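Local coordinates for protein trans-isoprenyl diphosphate synthase (Caulobacter crescentus, PDB 3OYR) that probably makes octaprenyl diphosphate, the precursor of quinone side chains, by adding isopentenyl units to farnesyl diphosphate with the aid of magnesium, at residues A57-A62 with G116-H121; A80-D85 with V205-D210. All coordinates share one frame; numbering follows the deposited sequence.

Contact 1. Residues A57-A62 with G116-H121; sequences AEHLIA and GKVAAH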
ATOM      1  N   ALA B  57       6.950 -11.413   5.647  1.00 30.98           N
ATOM      2  CA  ALA B  57       7.844 -10.652   4.781  1.00 32.56           C
ATOM      3  C   ALA B  57       9.082 -11.436   4.345  1.00 39.00           C
ATOM      4  O   ALA B  57       9.400 -11.486   3.145  1.00 43.25           O
ATOM      5  CB  ALA B  57       8.255  -9.351   5.459  1.00 24.28           C
ATOM      6  N   GLU B  58       9.776 -12.049   5.306  1.00 41.44           N
ATOM      7  CA  GLU B  58      10.963 -12.849   4.997  1.00 38.73           C
ATOM      8  C   GLU B  58      10.632 -14.093   4.183  1.00 34.58           C
ATOM      9  O   GLU B  58      11.450 -14.536   3.389  1.00 35.25           O
ATOM     10  CB  GLU B  58      11.747 -13.250   6.259  1.00 49.39           C
ATOM     11  CG  GLU B  58      13.235 -13.529   5.987  1.00 60.22           C
ATOM     12  CD  GLU B  58      13.832 -14.601   6.890  1.00 76.87           C
ATOM     13  OE1 GLU B  58      13.834 -14.416   8.126  1.00 83.53           O
ATOM     14  OE2 GLU B  58      14.320 -15.625   6.357  1.00 76.74           O
ATOM     15  N   HIS B  59       9.433 -14.645   4.358  1.00 30.36           N
ATOM     16  CA  HIS B  59       9.017 -15.780   3.541  1.00 33.50           C
ATOM     17  C   HIS B  59       9.116 -15.394   2.052  1.00 38.15           C
ATOM     18  O   HIS B  59       9.648 -16.160   1.253  1.00 34.94           O
ATOM     19  CB  HIS B  59       7.609 -16.229   3.918  1.00 33.40           C
ATOM     20  CG  HIS B  59       7.028 -17.276   3.010  1.00 44.39           C
ATOM     21  ND1 HIS B  59       7.167 -18.628   3.247  1.00 47.44           N
ATOM     22  CD2 HIS B  59       6.280 -17.169   1.885  1.00 45.40           C
ATOM     23  CE1 HIS B  59       6.545 -19.308   2.301  1.00 50.49           C
ATOM     24  NE2 HIS B  59       6.004 -18.447   1.456  1.00 48.01           N
ATOM     25  N   LEU B  60       8.664 -14.182   1.707  1.00 40.21           N
ATOM     26  CA  LEU B  60       8.745 -13.685   0.330  1.00 31.80           C
ATOM     27  C   LEU B  60      10.126 -13.143  -0.084  1.00 31.03           C
ATOM     28  O   LEU B  60      10.651 -13.527  -1.141  1.00 29.24           O
ATOM     29  CB  LEU B  60       7.647 -12.647   0.057  1.00 32.73           C
ATOM     30  CG  LEU B  60       7.533 -12.119  -1.386  1.00 39.20           C
ATOM     31  CD1 LEU B  60       7.513 -13.252  -2.405  1.00 40.63           C
ATOM     32  CD2 LEU B  60       6.286 -11.287  -1.555  1.00 26.82           C
ATOM     33  N   ILE B  61      10.693 -12.260   0.736  1.00 30.65           N
ATOM     34  CA  ILE B  61      11.940 -11.596   0.425  1.00 30.22           C
ATOM     35  C   ILE B  61      13.124 -12.574   0.358  1.00 35.35           C
ATOM     36  O   ILE B  61      13.867 -12.583  -0.630  1.00 40.94           O
ATOM     37  CB  ILE B  61      12.213 -10.418   1.398  1.00 31.75           C
ATOM     38  CG1 ILE B  61      11.133  -9.327   1.264  1.00 25.74           C
ATOM     39  CG2 ILE B  61      13.606  -9.835   1.161  1.00 35.02           C
ATOM     40  CD1 ILE B  61      11.038  -8.363   2.508  1.00 23.37           C
ATOM     41  N   ALA B  62      13.282 -13.414   1.384  1.00 40.90           N
ATOM     42  CA  ALA B  62      14.359 -14.419   1.396  1.00 41.66           C
ATOM     43  C   ALA B  62      14.177 -15.551   0.369  1.00 42.48           C
ATOM     44  O   ALA B  62      15.149 -16.243   0.051  1.00 41.19           O
ATOM     45  CB  ALA B  62      14.590 -14.989   2.825  1.00 34.74           C
ATOM     46  N   GLY B 116       9.136 -19.755  -6.070  1.00 33.99           N
ATOM     47  CA  GLY B 116       9.399 -21.154  -5.735  1.00 40.98           C
ATOM     48  C   GLY B 116       8.725 -21.641  -4.462  1.00 44.90           C
ATOM     49  O   GLY B 116       8.732 -22.841  -4.187  1.00 44.22           O
ATOM     50  N   LYS B 117       8.162 -20.715  -3.682  1.00 39.38           N
ATOM     51  CA  LYS B 117       7.467 -21.043  -2.436  1.00 39.61           C
ATOM     52  C   LYS B 117       5.968 -20.833  -2.632  1.00 43.20           C
ATOM     53  O   LYS B 117       5.544 -20.134  -3.561  1.00 50.25           O
ATOM     54  CB  LYS B 117       7.961 -20.172  -1.266  1.00 34.22           C
ATOM     55  CG  LYS B 117       9.380 -20.475  -0.751  1.00 41.05           C
ATOM     56  CD  LYS B 117       9.641 -19.689   0.542  1.00 52.84           C
ATOM     57  CE  LYS B 117      11.121 -19.627   0.925  1.00 58.31           C
ATOM     58  NZ  LYS B 117      11.417 -18.488   1.871  1.00 49.93           N
ATOM     59  N   VAL B 118       5.176 -21.438  -1.756  1.00 42.66           N
ATOM     60  CA  VAL B 118       3.733 -21.205  -1.694  1.00 44.11           C
ATOM     61  C   VAL B 118       3.505 -19.709  -1.453  1.00 44.70           C
ATOM     62  O   VAL B 118       4.274 -19.081  -0.719  1.00 44.55           O
ATOM     63  CB  VAL B 118       3.083 -22.085  -0.572  1.00 50.57           C
ATOM     64  CG1 VAL B 118       3.700 -21.781   0.808  1.00 55.08           C
ATOM     65  CG2 VAL B 118       1.581 -21.935  -0.533  1.00 47.60           C
ATOM     66  N   ALA B 119       2.507 -19.131  -2.125  1.00 43.02           N
ATOM     67  CA  ALA B 119       2.185 -17.719  -1.950  1.00 40.53           C
ATOM     68  C   ALA B 119       1.754 -17.462  -0.502  1.00 43.39           C
ATOM     69  O   ALA B 119       0.921 -18.197   0.041  1.00 42.59           O
ATOM     70  CB  ALA B 119       1.095 -17.308  -2.908  1.00 37.10           C
ATOM     71  N   ALA B 120       2.332 -16.420   0.105  1.00 38.44           N
ATOM     72  CA  ALA B 120       2.144 -16.080   1.526  1.00 37.04           C
ATOM     73  C   ALA B 120       0.706 -16.120   2.034  1.00 37.68           C
ATOM     74  O   ALA B 120       0.458 -16.555   3.166  1.00 39.95           O
ATOM     75  CB  ALA B 120       2.752 -14.720   1.816  1.00 39.33           C
ATOM     76  N   HIS B 121      -0.240 -15.691   1.197  1.00 41.94           N
ATOM     77  CA  HIS B 121      -1.654 -15.659   1.577  1.00 40.69           C
ATOM     78  C   HIS B 121      -2.300 -17.034   1.763  1.00 43.79           C
ATOM     79  O   HIS B 121      -3.386 -17.132   2.329  1.00 45.71           O
ATOM     80  CB  HIS B 121      -2.471 -14.822   0.599  1.00 31.76           C
ATOM     81  CG  HIS B 121      -2.535 -15.386  -0.790  1.00 44.71           C
ATOM     82  ND1 HIS B 121      -3.559 -16.210  -1.215  1.00 46.05           N
ATOM     83  CD2 HIS B 121      -1.719 -15.222  -1.860  1.00 28.90           C
ATOM     84  CE1 HIS B 121      -3.361 -16.536  -2.480  1.00 41.25           C
ATOM     85  NE2 HIS B 121      -2.252 -15.950  -2.895  1.00 39.62           N
TER
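His59 NE2 donates to Val118 O at 2.9 Å, nearly straight, with an N-H...O angle of 171°. A carbonyl can only accept, so NE2 is the donor. The acceptor lies at the edge of the imidazole, close to its plane, and the donor sits almost in line with the carbonyl. CG is anti to the backbone N (chi1 172°), which sets the start of the ring clear of helix 52-61 on the hairpin side. Lys117 runs over one face of that ring in the opposite direction to His59; its CD lies 3.9 Å from the His59 ring centroid, shifted toward the rim, a CH-pi contact. The extended chain then carries Lys117 NZ to within 3.0 Å of His59 O, in the carbonyl plane and on a lone pair. One histidine is thus bound through ring and backbone carbonyl. Trp124 meets the same ring edge-to-face; Ala120 touches it more loosely, its CA and CB each 4.3 Å from His59 CD2. An alanine in place of His59 would probably leave Val118 O without this donor and the CD methylene of Lys117 without the ring face it lies over. Arg115, which lines a dimethylallyl diphosphate pocket, bonds to Leu60 O. The contact ties helix 52-61 to strand 117-118 of the antiparallel hairpin that follows helix 87-109, which bears the calcium-binding Asp105 and Asp109, in this mostly helical prenyl synthase fold.

Contact 2. Residues A80-D85 with V205-D210; sequences AGADND and VSAGVD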
ATOM      1  N   ALA B  80      24.925   8.337 -12.968  1.00 40.08           N
ATOM      2  CA  ALA B  80      24.790   9.781 -12.784  1.00 42.93           C
ATOM      3  C   ALA B  80      25.892  10.406 -11.910  1.00 45.45           C
ATOM      4  O   ALA B  80      25.971  11.624 -11.795  1.00 53.34           O
ATOM      5  CB  ALA B  80      23.399  10.144 -12.266  1.00 37.56           C
ATOM      6  N   GLY B  81      26.748   9.578 -11.313  1.00 50.78           N
ATOM      7  CA  GLY B  81      27.899  10.060 -10.550  1.00 48.51           C
ATOM      8  C   GLY B  81      27.540  10.576  -9.167  1.00 50.42           C
ATOM      9  O   GLY B  81      27.842  11.717  -8.838  1.00 55.54           O
ATOM     10  N   ALA B  82      26.891   9.741  -8.357  1.00 47.76           N
ATOM     11  CA  ALA B  82      26.568  10.093  -6.966  1.00 52.98           C
ATOM     12  C   ALA B  82      27.829  10.178  -6.094  1.00 50.52           C
ATOM     13  O   ALA B  82      28.793   9.452  -6.321  1.00 50.06           O
ATOM     14  CB  ALA B  82      25.581   9.094  -6.381  1.00 49.46           C
ATOM     15  N   ASP B  83      27.836  11.066  -5.108  1.00 56.31           N
ATOM     16  CA  ASP B  83      29.034  11.200  -4.263  1.00 63.57           C
ATOM     17  C   ASP B  83      28.853  10.621  -2.861  1.00 62.56           C
ATOM     18  O   ASP B  83      29.814  10.499  -2.107  1.00 69.26           O
ATOM     19  CB  ASP B  83      29.560  12.647  -4.229  1.00 64.54           C
ATOM     20  CG  ASP B  83      28.510  13.659  -3.787  1.00 69.06           C
ATOM     21  OD1 ASP B  83      27.457  13.271  -3.241  1.00 70.87           O
ATOM     22  OD2 ASP B  83      28.752  14.866  -3.986  1.00 73.64           O
ATOM     23  N   ASN B  84      27.616  10.274  -2.525  1.00 57.68           N
ATOM     24  CA  ASN B  84      27.328   9.523  -1.311  1.00 53.83           C
ATOM     25  C   ASN B  84      26.431   8.325  -1.613  1.00 52.09           C
ATOM     26  O   ASN B  84      25.960   8.161  -2.740  1.00 52.96           O
ATOM     27  CB  ASN B  84      26.673  10.425  -0.273  1.00 52.46           C
ATOM     28  CG  ASN B  84      25.379  11.025  -0.766  1.00 56.84           C
ATOM     29  OD1 ASN B  84      24.383  10.327  -0.998  1.00 49.22           O
ATOM     30  ND2 ASN B  84      25.383  12.330  -0.925  1.00 53.12           N
ATOM     31  N   ASP B  85      26.160   7.519  -0.594  1.00 44.85           N
ATOM     32  CA  ASP B  85      25.411   6.288  -0.786  1.00 43.34           C
ATOM     33  C   ASP B  85      23.963   6.349  -0.296  1.00 39.65           C
ATOM     34  O   ASP B  85      23.367   5.313   0.050  1.00 35.60           O
ATOM     35  CB  ASP B  85      26.161   5.123  -0.142  1.00 46.69           C
ATOM     36  CG  ASP B  85      26.232   5.226   1.382  1.00 57.44           C
ATOM     37  OD1 ASP B  85      25.760   6.228   1.968  1.00 58.76           O
ATOM     38  OD2 ASP B  85      26.769   4.283   1.993  1.00 57.31           O
ATOM     39  N   VAL B 205      18.106  11.194  -9.576  1.00 28.61           N
ATOM     40  CA  VAL B 205      17.896  12.445  -8.829  0.50 32.02           C
ATOM     41  C   VAL B 205      18.652  12.492  -7.498  1.00 35.45           C
ATOM     42  O   VAL B 205      19.063  13.591  -7.076  1.00 39.64           O
ATOM     43  CB  VAL B 205      16.405  12.862  -8.656  0.50 31.99           C
ATOM     44  CG1 VAL B 205      15.735  13.066 -10.015  0.50 27.07           C
ATOM     45  CG2 VAL B 205      15.635  11.872  -7.797  0.50 20.68           C
ATOM     46  N   SER B 206      18.895  11.328  -6.875  1.00 38.43           N
ATOM     47  CA  SER B 206      19.710  11.254  -5.630  1.00 47.50           C
ATOM     48  C   SER B 206      21.100  11.837  -5.836  1.00 44.35           C
ATOM     49  O   SER B 206      21.641  12.475  -4.950  1.00 44.77           O
ATOM     50  CB  SER B 206      19.894   9.820  -5.117  1.00 42.87           C
ATOM     51  OG  SER B 206      19.101   8.894  -5.816  1.00 62.62           O
ATOM     52  N   ALA B 207      21.656  11.607  -7.024  1.00 48.83           N
ATOM     53  CA  ALA B 207      22.994  12.039  -7.399  1.00 49.12           C
ATOM     54  C   ALA B 207      23.108  13.550  -7.570  1.00 54.47           C
ATOM     55  O   ALA B 207      24.214  14.084  -7.622  1.00 60.14           O
ATOM     56  CB  ALA B 207      23.420  11.330  -8.666  1.00 52.44           C
ATOM     57  N   GLY B 208      21.963  14.226  -7.664  1.00 58.69           N
ATOM     58  CA  GLY B 208      21.897  15.683  -7.717  1.00 56.91           C
ATOM     59  C   GLY B 208      22.213  16.229  -9.095  1.00 63.51           C
ATOM     60  O   GLY B 208      22.861  17.273  -9.229  1.00 67.01           O
ATOM     61  N   VAL B 209      21.746  15.535 -10.128  1.00 63.38           N
ATOM     62  CA  VAL B 209      22.126  15.891 -11.495  1.00 61.20           C
ATOM     63  C   VAL B 209      21.125  16.765 -12.225  1.00 62.67           C
ATOM     64  O   VAL B 209      20.084  17.161 -11.686  1.00 62.88           O
ATOM     65  CB  VAL B 209      22.474  14.660 -12.379  1.00 59.78           C
ATOM     66  CG1 VAL B 209      23.818  14.089 -11.979  1.00 62.93           C
ATOM     67  CG2 VAL B 209      21.364  13.606 -12.349  1.00 42.90           C
ATOM     68  N   ASP B 210      21.477  17.069 -13.467  1.00 57.44           N
ATOM     69  CA  ASP B 210      20.623  17.824 -14.344  1.00 57.10           C
ATOM     70  C   ASP B 210      19.455  16.950 -14.781  1.00 53.96           C
ATOM     71  O   ASP B 210      19.498  15.713 -14.693  1.00 47.75           O
ATOM     72  CB  ASP B 210      21.415  18.316 -15.554  1.00 63.71           C
ATOM     73  CG  ASP B 210      22.413  17.297 -16.032  1.00 68.98           C
ATOM     74  OD1 ASP B 210      23.360  16.990 -15.270  1.00 63.64           O
ATOM     75  OD2 ASP B 210      22.242  16.794 -17.159  1.00 80.09           O
TER
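Ala207 CB faces segment 80-85 and overlaps two alanines of it: Ala80 CB lies 3.8 Å from Ala207 CB, and Ala82 CB lies 3.9 Å from the same methyl. The methyl also reaches the backbone, with Ala207 CB 3.8 Å from Ala82 CA. Small side chains let the two backbones come close, as the 4.1 Å between Ala82 CA and Ala207 CA attests. Val209 extends the apolar patch beside Ala80. Its two methyls divide the work: CG1 of Val209 approaches both Ala80 O, at 3.3 Å, and Ala80 CB, whereas CG2 meets Ala80 CB alone, likewise at 4.0 Å. With chi1 at -73°, Val209 CG1 stands anti to its own carbonyl carbon and beside the backbone N, which brings this methyl against the Ala80 carbonyl. No hydrogen bond crosses between the segments, so the 198 Å² buried here rests on van der Waals contact.

Both segments turn at glycines with positive phi. Gly81 (phi 77°) ends helix 68-79 in a Schellman motif, and Gly208 leaves helical geometry after helix 181-206, its N bonded to Val205 O. Asp210 then occupies the N-cap position of helix 211-238. Around the contact, Ala82 and Ser206 both touch Phe87 of helix 87-109, and Val205 packs on helix 150-173. The connection from helix 68-79 to helix 87-109 thus lies against that from helix 181-206 to helix 211-238.

In the fold
The two contacts lie in separate parts of one chain, their centres 33 Å apart and their nearest atoms about 18 Å apart, so they do not touch. Along the sequence they interleave: segment 80-85 falls between the two halves of contact 1. Helix 87-109 connects them, since it starts just after segment 80-85 and carries the calcium ligands Asp105 and Asp109 before the hairpin of contact 1. Contact 1 is nearer the substrate site, though not in it: the side chain of Lys117 is about 11 Å from a bound dimethylallyl diphosphate, and that of Ala120 about 13 Å from a calcium ion. Contact 2, centred 24 Å from the chain centre, includes none of the ligand or metal residues.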